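PDB 4LRL: HD domain protein from Enterococcus faecalis, which acts as a deoxyribonucleoside triphosphate triphosphohydrolase of the HD-domain family that bound nucleotides activate or inhibit allosterically. Local coordinates for residues A344-L348 and M349-L353; G323-S326 and T327-Q331; L283-A286 and K287-E291. One frame throughout, in Å; residues are numbered along the deposited sequence.

Interaction 1: A344-L348 and M349-L353. With DGT (2'-deoxyguanosine-5'-triphosphate), chain R.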
# COMPACT_ATOMS: atom_id res chain seq x y z
N ALA C 344 -22.71 -8.51 -31.38
CA ALA C 344 -21.61 -9.42 -31.09
C ALA C 344 -20.27 -8.70 -31.24
O ALA C 344 -19.41 -8.83 -30.37
CB ALA C 344 -21.68 -10.64 -31.98
N LYS C 345 -20.12 -7.93 -32.32
CA LYS C 345 -18.90 -7.15 -32.54
C LYS C 345 -18.72 -6.09 -31.43
O LYS C 345 -17.62 -5.92 -30.89
CB LYS C 345 -18.88 -6.51 -33.94
CG LYS C 345 -17.53 -5.91 -34.30
CD LYS C 345 -17.33 -5.76 -35.82
CE LYS C 345 -15.82 -5.67 -36.16
NZ LYS C 345 -15.51 -5.63 -37.64
N ARG C 346 -19.82 -5.42 -31.07
CA ARG C 346 -19.76 -4.37 -30.04
C ARG C 346 -19.32 -4.89 -28.68
O ARG C 346 -18.62 -4.19 -27.96
CB ARG C 346 -21.07 -3.59 -29.95
CG ARG C 346 -21.34 -2.78 -31.22
CD ARG C 346 -22.74 -2.17 -31.27
NE ARG C 346 -22.67 -0.72 -31.09
CZ ARG C 346 -22.82 0.17 -32.06
NH1 ARG C 346 -23.08 -0.21 -33.30
NH2 ARG C 346 -22.73 1.46 -31.78
N PHE C 347 -19.70 -6.13 -28.36
CA PHE C 347 -19.29 -6.77 -27.12
C PHE C 347 -17.87 -7.31 -27.14
O PHE C 347 -17.14 -7.19 -26.16
CB PHE C 347 -20.25 -7.90 -26.71
CG PHE C 347 -20.01 -8.39 -25.30
CD1 PHE C 347 -20.56 -7.71 -24.22
CD2 PHE C 347 -19.22 -9.52 -25.07
CE1 PHE C 347 -20.33 -8.16 -22.91
CE2 PHE C 347 -18.99 -9.98 -23.76
CZ PHE C 347 -19.54 -9.30 -22.69
N LEU C 348 -17.47 -7.93 -28.24
CA LEU C 348 -16.10 -8.44 -28.35
C LEU C 348 -15.07 -7.32 -28.48
O LEU C 348 -13.98 -7.43 -27.93
CB LEU C 348 -15.97 -9.42 -29.51
CG LEU C 348 -16.73 -10.74 -29.35
CD1 LEU C 348 -16.86 -11.43 -30.71
CD2 LEU C 348 -16.10 -11.68 -28.29
N MET C 349 -15.44 -6.26 -29.18
CA MET C 349 -14.52 -5.16 -29.53
C MET C 349 -14.61 -3.93 -28.59
O MET C 349 -13.89 -2.94 -28.79
CB MET C 349 -14.73 -4.72 -31.00
CG MET C 349 -14.57 -5.82 -32.07
SD MET C 349 -13.32 -7.04 -31.65
CE MET C 349 -13.42 -8.18 -33.03
N ARG C 350 -15.49 -4.01 -27.58
CA ARG C 350 -15.72 -2.94 -26.59
C ARG C 350 -16.24 -1.65 -27.22
O ARG C 350 -15.51 -0.68 -27.39
CB ARG C 350 -14.47 -2.69 -25.72
CG ARG C 350 -14.73 -1.80 -24.49
CD ARG C 350 -13.45 -1.38 -23.80
NE ARG C 350 -13.67 -0.57 -22.59
CZ ARG C 350 -14.03 0.72 -22.57
NH1 ARG C 350 -14.20 1.34 -21.41
NH2 ARG C 350 -14.27 1.39 -23.69
N LYS C 351 -17.53 -1.66 -27.56
CA LYS C 351 -18.20 -0.47 -28.09
C LYS C 351 -19.41 -0.22 -27.23
O LYS C 351 -20.53 -0.52 -27.65
CB LYS C 351 -18.66 -0.66 -29.54
CG LYS C 351 -17.63 -1.23 -30.50
CD LYS C 351 -16.54 -0.25 -30.79
CE LYS C 351 -15.64 -0.76 -31.91
NZ LYS C 351 -14.40 0.05 -31.97
N PRO C 352 -19.20 0.31 -26.01
CA PRO C 352 -20.37 0.40 -25.15
C PRO C 352 -21.36 1.43 -25.68
O PRO C 352 -20.97 2.34 -26.44
CB PRO C 352 -19.80 0.85 -23.80
CG PRO C 352 -18.30 1.07 -24.02
CD PRO C 352 -18.05 1.05 -25.48
N LEU C 353 -22.63 1.26 -25.33
CA LEU C 353 -23.61 2.32 -25.52
C LEU C 353 -23.26 3.47 -24.58
O LEU C 353 -22.80 3.25 -23.46
CB LEU C 353 -25.02 1.80 -25.22
CG LEU C 353 -25.66 0.78 -26.17
CD1 LEU C 353 -27.11 0.56 -25.78
CD2 LEU C 353 -25.59 1.21 -27.63
PG DGT R . -14.75 9.11 -24.08
O1G DGT R . -14.29 9.93 -22.89
O2G DGT R . -15.68 9.87 -25.02
O3G DGT R . -13.64 8.34 -24.77
O3B DGT R . -15.71 7.93 -23.52
PB DGT R . -15.79 7.53 -21.97
O1B DGT R . -17.11 8.00 -21.42
O2B DGT R . -14.51 7.90 -21.28
O3A DGT R . -15.86 5.93 -22.07
PA DGT R . -14.64 4.95 -22.42
O1A DGT R . -15.21 3.88 -23.30
O2A DGT R . -13.40 5.67 -22.87
O5' DGT R . -14.33 4.25 -21.00
C5' DGT R . -14.18 4.97 -19.78
C4' DGT R . -12.95 4.48 -19.03
O4' DGT R . -12.80 3.05 -19.05
C3' DGT R . -11.68 4.99 -19.68
O3' DGT R . -11.42 6.38 -19.39
C2' DGT R . -10.62 4.02 -19.17
C1' DGT R . -11.41 2.74 -18.88
N9 DGT R . -11.02 1.63 -19.79
C8 DGT R . -10.64 0.40 -19.38
N7 DGT R . -10.35 -0.42 -20.43
C5 DGT R . -10.55 0.31 -21.55
C6 DGT R . -10.41 0.09 -23.02
O6 DGT R . -10.05 -1.00 -23.51
N1 DGT R . -10.71 1.09 -23.83
C2 DGT R . -11.10 2.29 -23.40
N2 DGT R . -11.36 3.23 -24.32
N3 DGT R . -11.25 2.58 -22.08
C4 DGT R . -10.99 1.65 -21.12
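Arg346 and Lys351 meet where helix 338-348 gives way to loop, in a Schellman-type C-cap. Arg350 takes a positive phi of 62° and turns the chain back, so that Lys351 N bonds to Arg346 O at 2.8 Å, the 6→1 bond of the motif. Before it, Met349 N donates to Lys345 O, 2.8 Å away, in an ordinary helical bond. The tight part of the side-chain contact lies beside the 6→1 bond, where Lys351 CB rests on both CB and CG of Arg346, 3.8 Å from CG, and the two chains cross at about a right angle. The Arg346 guanidinium is tied by salt bridges to Asp342 and Glu447. Toward solvent the contact narrows to one point, Lys345 CG against Met349 CG at 3.7 Å, beyond which the exposed lysine runs on extended, while Lys351 bends back at chi2 (-70°) and carries its amine away from the helix.

What the turn achieves is the placing of Arg350 in a dGTP site shared with a second subunit, which adds Lys38, Asn60, Gln65 and Arg68. The outstretched chain of Arg350 lays one guanidinium face against the guanine, CZ lying 3.4 Å from DGT C2. Phe78 O holds Arg350 NE, Arg350 NH1 reaches DGT O5' at 2.9 Å, and Arg350 NH2 gives DGT O1A a nearly straight bond (167°) of 2.7 Å.

Interaction 2: G323-S326 and T327-Q331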
# COMPACT_ATOMS: atom_id res chain seq x y z
N GLY C 323 -16.34 -18.30 -21.32
CA GLY C 323 -15.70 -18.72 -22.55
C GLY C 323 -16.65 -19.34 -23.56
O GLY C 323 -16.42 -19.25 -24.77
N VAL C 324 -17.70 -19.98 -23.07
CA VAL C 324 -18.73 -20.52 -23.95
C VAL C 324 -19.41 -19.38 -24.70
O VAL C 324 -19.50 -19.42 -25.94
CB VAL C 324 -19.77 -21.39 -23.17
CG1 VAL C 324 -20.99 -21.69 -24.03
CG2 VAL C 324 -19.13 -22.70 -22.70
N LEU C 325 -19.84 -18.36 -23.97
CA LEU C 325 -20.54 -17.21 -24.55
C LEU C 325 -19.69 -16.46 -25.57
O LEU C 325 -20.15 -16.22 -26.69
CB LEU C 325 -21.04 -16.26 -23.47
CG LEU C 325 -22.22 -16.74 -22.61
CD1 LEU C 325 -22.65 -15.65 -21.66
CD2 LEU C 325 -23.38 -17.12 -23.48
N SER C 326 -18.46 -16.11 -25.19
CA SER C 326 -17.60 -15.35 -26.08
C SER C 326 -17.27 -16.13 -27.35
O SER C 326 -17.18 -15.55 -28.43
CB SER C 326 -16.34 -14.86 -25.36
OG SER C 326 -15.65 -15.92 -24.76
N THR C 327 -17.12 -17.45 -27.22
CA THR C 327 -16.90 -18.31 -28.38
C THR C 327 -18.07 -18.23 -29.37
O THR C 327 -17.86 -18.07 -30.58
CB THR C 327 -16.64 -19.77 -27.95
OG1 THR C 327 -15.47 -19.81 -27.11
CG2 THR C 327 -16.43 -20.68 -29.17
N TYR C 328 -19.29 -18.30 -28.86
CA TYR C 328 -20.46 -18.19 -29.71
C TYR C 328 -20.58 -16.79 -30.31
O TYR C 328 -20.92 -16.66 -31.50
CB TYR C 328 -21.74 -18.61 -28.98
CG TYR C 328 -21.80 -20.07 -28.57
CD1 TYR C 328 -22.63 -20.49 -27.53
CD2 TYR C 328 -21.01 -21.04 -29.20
CE1 TYR C 328 -22.69 -21.83 -27.14
CE2 TYR C 328 -21.06 -22.38 -28.82
CZ TYR C 328 -21.90 -22.77 -27.78
OH TYR C 328 -21.97 -24.09 -27.39
N PHE C 329 -20.28 -15.75 -29.53
CA PHE C 329 -20.31 -14.36 -30.04
C PHE C 329 -19.37 -14.14 -31.24
O PHE C 329 -19.72 -13.43 -32.18
CB PHE C 329 -19.97 -13.34 -28.94
CG PHE C 329 -20.88 -13.40 -27.74
CD1 PHE C 329 -20.45 -12.86 -26.53
CD2 PHE C 329 -22.14 -13.99 -27.80
CE1 PHE C 329 -21.27 -12.91 -25.41
CE2 PHE C 329 -22.95 -14.05 -26.69
CZ PHE C 329 -22.52 -13.50 -25.49
N THR C 330 -18.19 -14.75 -31.20
CA THR C 330 -17.26 -14.72 -32.32
C THR C 330 -17.86 -15.32 -33.60
O THR C 330 -17.76 -14.70 -34.66
CB THR C 330 -15.91 -15.37 -31.95
OG1 THR C 330 -15.32 -14.65 -30.86
CG2 THR C 330 -14.94 -15.38 -33.14
N GLN C 331 -18.50 -16.48 -33.50
CA GLN C 331 -19.19 -17.06 -34.67
C GLN C 331 -20.31 -16.12 -35.12
O GLN C 331 -20.48 -15.89 -36.31
CB GLN C 331 -19.82 -18.42 -34.36
CG GLN C 331 -18.92 -19.50 -33.78
CD GLN C 331 -19.74 -20.52 -32.99
OE1 GLN C 331 -20.98 -20.42 -32.92
NE2 GLN C 331 -19.07 -21.50 -32.38
O HOH W 1 -14.10 -17.22 -26.50
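Thr327 grips Gly323 O twice, a common device by which a threonine inside an alpha-helix, here helix 322-332, returns its hydroxyl to the carbonyl four residues back. Its main-chain N donates at 3.1 Å, and OG1 adds a shorter bond of 2.6 Å to the same Gly323 O. With chi1 at -60°, OG1 sits beside the backbone N, which is what allows both donors to reach a single oxygen. The hydroxyl also accepts from a water, OG1 to water oxygen 3.0 Å, which is hydrogen-bonded in turn to Ser326 OG. Through weak hydrogen bonds Thr327 meets its own copy, and Gly323 the Thr327 of the second subunit, across the interface.

Tyr328 follows, bonded through its N to Val324 O and lying alongside Val324, the two side chains pointing the same way. Val324 CG1 touches the Tyr328 ring at CE1, 3.5 Å away, while Val324 O stands over one ring face. The phenol OH is fixed by Leu303 N.

Phe329 turns inward, toward Leu279, Leu282 and Leu283 of helix 270-291. Its ring lies over its own helical turn: Leu325 O stands above one face, 3.1 Å from Phe329 CG, and Leu325 CB meets the far end of the ring at CZ, 3.7 Å away. The oxygen that the ring covers also accepts from Phe329 N.

At Thr330 the helix returns toward the partly exposed side, and Thr330 N donates to Ser326 O at 3.1 Å.

Interaction 3: L283-A286 and K287-E291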
# COMPACT_ATOMS: atom_id res chain seq x y z
N LEU C 283 -27.90 -11.26 -26.33
CA LEU C 283 -28.46 -12.54 -25.96
C LEU C 283 -29.94 -12.58 -26.31
O LEU C 283 -30.47 -13.62 -26.73
CB LEU C 283 -28.25 -12.83 -24.47
CG LEU C 283 -26.81 -13.00 -23.99
CD1 LEU C 283 -26.76 -13.01 -22.49
CD2 LEU C 283 -26.16 -14.28 -24.55
N HIS C 284 -30.61 -11.45 -26.15
CA HIS C 284 -32.03 -11.37 -26.46
C HIS C 284 -32.28 -11.61 -27.95
O HIS C 284 -33.20 -12.35 -28.31
CB HIS C 284 -32.62 -10.04 -26.01
CG HIS C 284 -34.11 -9.99 -26.11
ND1 HIS C 284 -34.79 -8.90 -26.63
CD2 HIS C 284 -35.06 -10.91 -25.79
CE1 HIS C 284 -36.09 -9.15 -26.60
NE2 HIS C 284 -36.28 -10.36 -26.10
N ARG C 285 -31.45 -11.00 -28.79
CA ARG C 285 -31.55 -11.13 -30.24
C ARG C 285 -31.33 -12.56 -30.67
O ARG C 285 -32.04 -13.06 -31.54
CB ARG C 285 -30.54 -10.21 -30.94
CG ARG C 285 -30.69 -10.13 -32.47
CD ARG C 285 -32.09 -9.64 -32.90
NE ARG C 285 -32.18 -9.50 -34.35
CZ ARG C 285 -33.30 -9.23 -35.02
NH1 ARG C 285 -34.45 -9.06 -34.37
NH2 ARG C 285 -33.28 -9.12 -36.34
N ALA C 286 -30.34 -13.22 -30.08
CA ALA C 286 -30.07 -14.62 -30.35
C ALA C 286 -31.28 -15.51 -30.05
O ALA C 286 -31.63 -16.37 -30.84
CB ALA C 286 -28.86 -15.09 -29.58
N LYS C 287 -31.92 -15.27 -28.90
CA LYS C 287 -33.12 -15.99 -28.51
C LYS C 287 -34.24 -15.77 -29.53
O LYS C 287 -34.92 -16.72 -29.93
CB LYS C 287 -33.55 -15.56 -27.10
CG LYS C 287 -34.80 -16.26 -26.53
CD LYS C 287 -34.91 -16.05 -25.01
CE LYS C 287 -36.36 -16.07 -24.51
NZ LYS C 287 -36.98 -17.41 -24.51
N GLU C 288 -34.41 -14.52 -29.95
CA GLU C 288 -35.48 -14.16 -30.89
C GLU C 288 -35.27 -14.80 -32.24
O GLU C 288 -36.23 -15.27 -32.86
CB GLU C 288 -35.58 -12.65 -31.06
CG GLU C 288 -36.25 -11.96 -29.91
CD GLU C 288 -36.11 -10.45 -29.99
OE1 GLU C 288 -35.03 -9.98 -30.41
OE2 GLU C 288 -37.08 -9.75 -29.63
N LEU C 289 -34.02 -14.80 -32.69
CA LEU C 289 -33.66 -15.37 -33.98
C LEU C 289 -33.88 -16.88 -34.00
O LEU C 289 -34.36 -17.43 -34.98
CB LEU C 289 -32.22 -15.00 -34.36
CG LEU C 289 -31.96 -13.57 -34.85
CD1 LEU C 289 -30.46 -13.34 -35.01
CD2 LEU C 289 -32.69 -13.26 -36.15
N PHE C 290 -33.56 -17.52 -32.88
CA PHE C 290 -33.80 -18.95 -32.70
C PHE C 290 -35.29 -19.29 -32.69
O PHE C 290 -35.68 -20.39 -33.09
CB PHE C 290 -33.13 -19.42 -31.40
CG PHE C 290 -33.18 -20.91 -31.20
CD1 PHE C 290 -32.28 -21.74 -31.85
CD2 PHE C 290 -34.13 -21.47 -30.35
CE1 PHE C 290 -32.33 -23.12 -31.66
CE2 PHE C 290 -34.19 -22.85 -30.16
CZ PHE C 290 -33.28 -23.67 -30.82
N GLU C 291 -36.12 -18.35 -32.21
CA GLU C 291 -37.57 -18.56 -32.10
C GLU C 291 -38.31 -18.24 -33.40
O GLU C 291 -39.45 -18.67 -33.58
CB GLU C 291 -38.16 -17.74 -30.95
CG GLU C 291 -37.90 -18.32 -29.56
CD GLU C 291 -38.08 -17.29 -28.44
OE1 GLU C 291 -38.18 -16.07 -28.72
OE2 GLU C 291 -38.11 -17.70 -27.27
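His284 extends its CG away from the backbone N (chi1 -171°), and Glu288, one turn on, sets CG beside its own backbone N and runs on extended; together these torsions lay the carboxylate over one face of the imidazole. The touching atoms are Glu288 OE2 and His284 CE1, 3.2 Å apart, and the two planes lie 33° from parallel. Glu288 CD lies over the ring, offset toward its rim, 3.6 Å from His284 CE1.

Arg285 bends at chi2, which swings its chain along the helix toward Leu289. Leu289 CD2 lies over one guanidinium face, 4.2 Å from Arg285 NH2, while Glu288 OE1 approaches near the guanidinium plane. That charged pair stays beyond salt-bridge range, Arg285 NH1 to Glu288 OE1 being 4.1 Å. Tyr384 OH bridges the gap with hydrogen bonds to both groups, and Arg285 NH2 has its salt bridge with Asp337 instead.

These i to i+3 and i to i+4 pairs belong to one alpha-helix, 270-291, near its C-terminal end, with backbone bonds such as Leu289 N to Arg285 O at 2.9 Å beneath the side chains. This end of the helix is two-sided: Leu283 packs on Leu325 and Ala286 on Trp332, both of helix 322-332, and Leu289 on Leu340 of helix 338-348.

On the polar side Lys287 runs out extended and bends only at chi4, where Lys287 NZ forms a salt bridge with Glu291 OE2 at 3.0 Å, on the syn side of OE2 and tilted 26° out of the carboxylate plane.

Overall arrangement
Along the chain the order is interaction 3, interaction 2, interaction 1, on helices 270-291 and 322-332, and on helix 338-348 with the loop that follows it, all within the HD-associated region. Interaction 2 links the others: its centre lies about 13 Å from that of interaction 1 and about 15 Å from that of interaction 3. Phe329 CZ meets Leu283 CD2 at 3.8 Å, and Phe329 CD1 meets Phe347 CD2 at 3.9 Å, so one ring joins all three helices. Interactions 1 and 3, about 18 Å apart between centres, do not touch. Interactions 1 and 2 border the second subunit, with which the dGTP site is shared, while the segments of interaction 3 touch no other chain.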